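Local structure of uncharacterized protein YycE (Bacillus subtilis, 1TWU) at the interface of chains A and B. The protein is of unknown function but belongs to the vicinal oxygen chelate (VOC) superfamily and is a putative glyoxalase or fosfomycin resistance protein. Numbering follows the deposited sequence. Chains: chain A/B, Hypothetical protein yycE.

Contact 1: the interface of chains A and B. Residues chain A 12, 14, 38, 51, 57, 60; chain B 84, 135-136.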
# COMPACT_ATOMS: atom_id res chain seq x y z
N GLN A 12 3.22 -10.45 9.02
CA GLN A 12 2.86 -9.04 8.98
C GLN A 12 2.97 -8.53 7.55
O GLN A 12 3.56 -9.20 6.70
CB GLN A 12 3.85 -8.27 9.85
CG GLN A 12 3.24 -7.33 10.83
CD GLN A 12 4.27 -6.79 11.80
OE1 GLN A 12 5.26 -6.16 11.40
NE2 GLN A 12 4.06 -7.05 13.08
N ARG A 14 3.72 -4.75 5.39
CA ARG A 14 4.11 -3.35 5.46
C ARG A 14 4.13 -2.67 4.09
O ARG A 14 4.61 -3.24 3.11
CB ARG A 14 5.50 -3.22 6.10
CG ARG A 14 6.09 -1.82 6.03
CD ARG A 14 7.50 -1.75 6.58
NE ARG A 14 7.55 -1.96 8.02
CZ ARG A 14 8.66 -1.98 8.76
NH1 ARG A 14 9.84 -1.79 8.18
NH2 ARG A 14 8.59 -2.18 10.06
N ILE A 38 3.58 2.85 15.86
CA ILE A 38 3.97 1.56 16.41
C ILE A 38 5.45 1.27 16.28
O ILE A 38 5.90 0.17 16.62
CB ILE A 38 3.18 0.41 15.72
CG1 ILE A 38 3.53 0.34 14.23
CG2 ILE A 38 1.69 0.63 15.91
CD1 ILE A 38 2.90 -0.82 13.50
N MET A 51 6.70 4.17 11.79
CA MET A 51 5.71 3.19 11.39
C MET A 51 4.35 3.52 12.02
O MET A 51 4.28 3.82 13.21
CB MET A 51 6.17 1.78 11.80
CG MET A 51 7.49 1.32 11.15
SD MET A 51 9.01 2.06 11.81
CE MET A 51 10.10 0.78 11.43
N ALA A 57 -0.18 -3.55 14.01
CA ALA A 57 1.07 -3.96 13.40
C ALA A 57 0.91 -4.97 12.27
O ALA A 57 1.74 -5.00 11.35
CB ALA A 57 2.00 -4.53 14.47
N HIS A 60 0.62 -2.33 8.49
CA HIS A 60 1.02 -0.98 8.85
C HIS A 60 1.75 -0.27 7.72
O HIS A 60 2.11 -0.87 6.70
CB HIS A 60 1.90 -0.98 10.11
CG HIS A 60 3.20 -1.70 9.95
ND1 HIS A 60 3.35 -3.04 10.22
CD2 HIS A 60 4.41 -1.26 9.53
CE1 HIS A 60 4.60 -3.40 9.97
NE2 HIS A 60 5.27 -2.34 9.55
N TYR B 84 6.29 -10.29 5.61
CA TYR B 84 7.12 -10.88 6.66
C TYR B 84 6.83 -12.38 6.69
O TYR B 84 5.79 -12.81 7.18
CB TYR B 84 6.79 -10.24 8.02
CG TYR B 84 7.36 -8.85 8.15
CD1 TYR B 84 8.71 -8.66 8.43
CD2 TYR B 84 6.58 -7.73 7.90
CE1 TYR B 84 9.27 -7.38 8.46
CE2 TYR B 84 7.13 -6.44 7.91
CZ TYR B 84 8.47 -6.28 8.19
OH TYR B 84 9.03 -5.02 8.20
N GLY B 135 8.21 -9.29 11.84
CA GLY B 135 7.84 -7.88 11.76
C GLY B 135 8.19 -7.10 13.02
O GLY B 135 9.17 -7.41 13.69
N ILE B 136 7.40 -6.07 13.32
CA ILE B 136 7.64 -5.27 14.51
C ILE B 136 6.59 -5.62 15.55
O ILE B 136 5.46 -5.98 15.20
CB ILE B 136 7.60 -3.74 14.21
CG1 ILE B 136 6.25 -3.33 13.64
CG2 ILE B 136 8.72 -3.37 13.24
CD1 ILE B 136 6.19 -1.87 13.25
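A:Gln12 grips the main chain of B:Ile136 from both ends of its side-chain amide, in an interface between two copies of a VOC-superfamily fold. A:Gln12 NE2 donates to the carbonyl O of B:Ile136 at 2.8 Å, in the plane of that carbonyl and on a lone pair; B:Ile136 N bonds back to A:Gln12 OE1 at 2.9 Å, bent to 113° at the amide oxygen. Two bonds to one residue fix the flip of the amide, carried there by a side chain extended beyond CG. At the other end of A:Gln12, its O takes the N-H of B:Tyr84, an antiparallel bridge between strands A:12-18 and B:80-84.

Apolar contact centres on the side chain of B:Ile136, a residue with 96 Å² hidden by chain A. With CG1 between the backbone N and carbonyl carbon (chi1 59°), the CG1 branch drives CD1 over one face of the A:His60 ring, 4.0 Å from its centroid. CD1 also presses tightly on A:Ile38 CD1, with A:Met51 CB nearby.

Among the polar groups, B:Tyr84 OH sits over the centre of the A:Arg14 guanidinium face, 3.1 Å from CZ, ring and guanidinium planes 76° apart. The same A:His60 steadies that guanidinium: A:Arg14 NE donates within the guanidinium plane to A:His60 NE2 at 2.8 Å, nearly straight but slightly tilted from the imidazole plane. A:His60 ND1 donates to A:Ala57 O, which fixes the imidazole from its other nitrogen.

Contact 2: the interface of chains A and B. Residues chain A 32-34, 94; chain B 6-8.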
# COMPACT_ATOMS: atom_id res chain seq x y z
N GLY A 32 -3.27 13.98 12.00
CA GLY A 32 -4.44 14.03 11.16
C GLY A 32 -5.32 12.80 11.25
O GLY A 32 -6.46 12.88 11.73
N LEU A 33 -4.81 11.67 10.79
CA LEU A 33 -5.56 10.42 10.82
C LEU A 33 -5.62 9.80 12.19
O LEU A 33 -6.51 8.99 12.47
CB LEU A 33 -4.96 9.41 9.86
CG LEU A 33 -5.21 9.67 8.38
CD1 LEU A 33 -4.61 8.54 7.55
CD2 LEU A 33 -6.72 9.77 8.16
N CYS A 34 -4.68 10.17 13.05
CA CYS A 34 -4.62 9.61 14.39
C CYS A 34 -4.30 8.12 14.32
O CYS A 34 -4.92 7.30 15.01
CB CYS A 34 -5.93 9.84 15.14
SG CYS A 34 -6.14 11.54 15.70
N ILE A 94 -13.64 12.99 9.89
CA ILE A 94 -12.22 12.86 9.62
C ILE A 94 -11.77 13.73 8.44
O ILE A 94 -10.77 14.46 8.55
CB ILE A 94 -11.80 11.38 9.38
CG1 ILE A 94 -10.28 11.29 9.23
CG2 ILE A 94 -12.47 10.81 8.13
CD1 ILE A 94 -9.51 11.91 10.40
N SER B 6 -8.67 4.90 15.54
CA SER B 6 -9.01 5.89 16.56
C SER B 6 -10.05 6.90 16.08
O SER B 6 -10.96 7.26 16.82
CB SER B 6 -7.75 6.64 17.00
OG SER B 6 -6.76 5.75 17.48
N SER B 7 -9.90 7.35 14.84
CA SER B 7 -10.80 8.35 14.28
C SER B 7 -12.03 7.78 13.58
O SER B 7 -12.98 8.51 13.31
CB SER B 7 -10.03 9.23 13.29
OG SER B 7 -8.91 9.83 13.90
N PHE B 8 -12.03 6.48 13.29
CA PHE B 8 -13.17 5.90 12.59
C PHE B 8 -13.12 4.39 12.48
O PHE B 8 -12.09 3.76 12.75
CB PHE B 8 -13.26 6.49 11.19
CG PHE B 8 -11.99 6.33 10.40
CD1 PHE B 8 -11.69 5.12 9.78
CD2 PHE B 8 -11.07 7.37 10.30
CE1 PHE B 8 -10.50 4.94 9.08
CE2 PHE B 8 -9.88 7.21 9.61
CZ PHE B 8 -9.60 5.99 9.00
O HOH W 1 -5.71 4.60 14.72
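B:Ser7 meets the loop of chain A just after helix 22-32 with its hydroxyl, and it hides 45 Å² against that chain. Its OG donates to the carbonyl O of A:Leu33 at 2.9 Å. The hydroxyl comes from above the carbonyl plane, 58° out of it, so the bond does not follow a lone pair of that oxygen. OG lies anti to the serine's own carbonyl carbon (chi1 -56°), which directs it into the loop at A:Leu33 and A:Cys34. There B:Ser7 OG also touches A:Cys34 CB and stands 3.7 Å from A:Cys34 SG.

A:Cys34 is the next residue to bury much surface, 37 Å². Its backbone has positive phi and psi, in the left-handed helical region, as the chain leaves the helix and heads for strand 37-41. Its carbonyl O faces B:Ser6, where the link is chiefly through water: water 1 lies 2.8 Å from A:Cys34 O and 3.1 Å from the backbone N of B:Ser6. The hydroxyl OG of B:Ser6 also reaches this water, at 3.2 Å, and its direct bond to A:Cys34 O is weak. One water thus ties a loop carbonyl to the backbone N-H and the hydroxyl of B:Ser6.

A:Ile94, from helix 88-100, supplies the apolar side with 32 Å² hidden. CG1 runs anti to the backbone N (chi1 -175°), and A:Ile94 CD1 at its end reaches B:Ser7 CB at 4.0 Å. Further back along the same branch, A:Ile94 CG1 lies near the CD2 and CE2 side of the B:Phe8 ring, 4.1 Å from B:Phe8 CE2. The two side chains slant past each other, a looser touch than that of the serine hydroxyl.

In the deposited dimer, this site fastens the N-terminal segment of chain B onto chain A, between its post-helix loop and helix 88-100.

About 19 Å separates the C-alpha centres of contact 1 and contact 2, and the residues given for them do not overlap. Both join the same two chains, and each recurs with the chains exchanged because the interface is two-fold symmetric. Chain B gives its N-terminal segment to contact 2, and strand 80-84 with its C-terminal segment to contact 1. Chain A is therefore held by both ends of its neighbour. Strand 37-41 of chain A, used in contact 1, follows closely on the loop used in contact 2. This reciprocal embrace suggests a genuine dimer, which the structure alone does not prove.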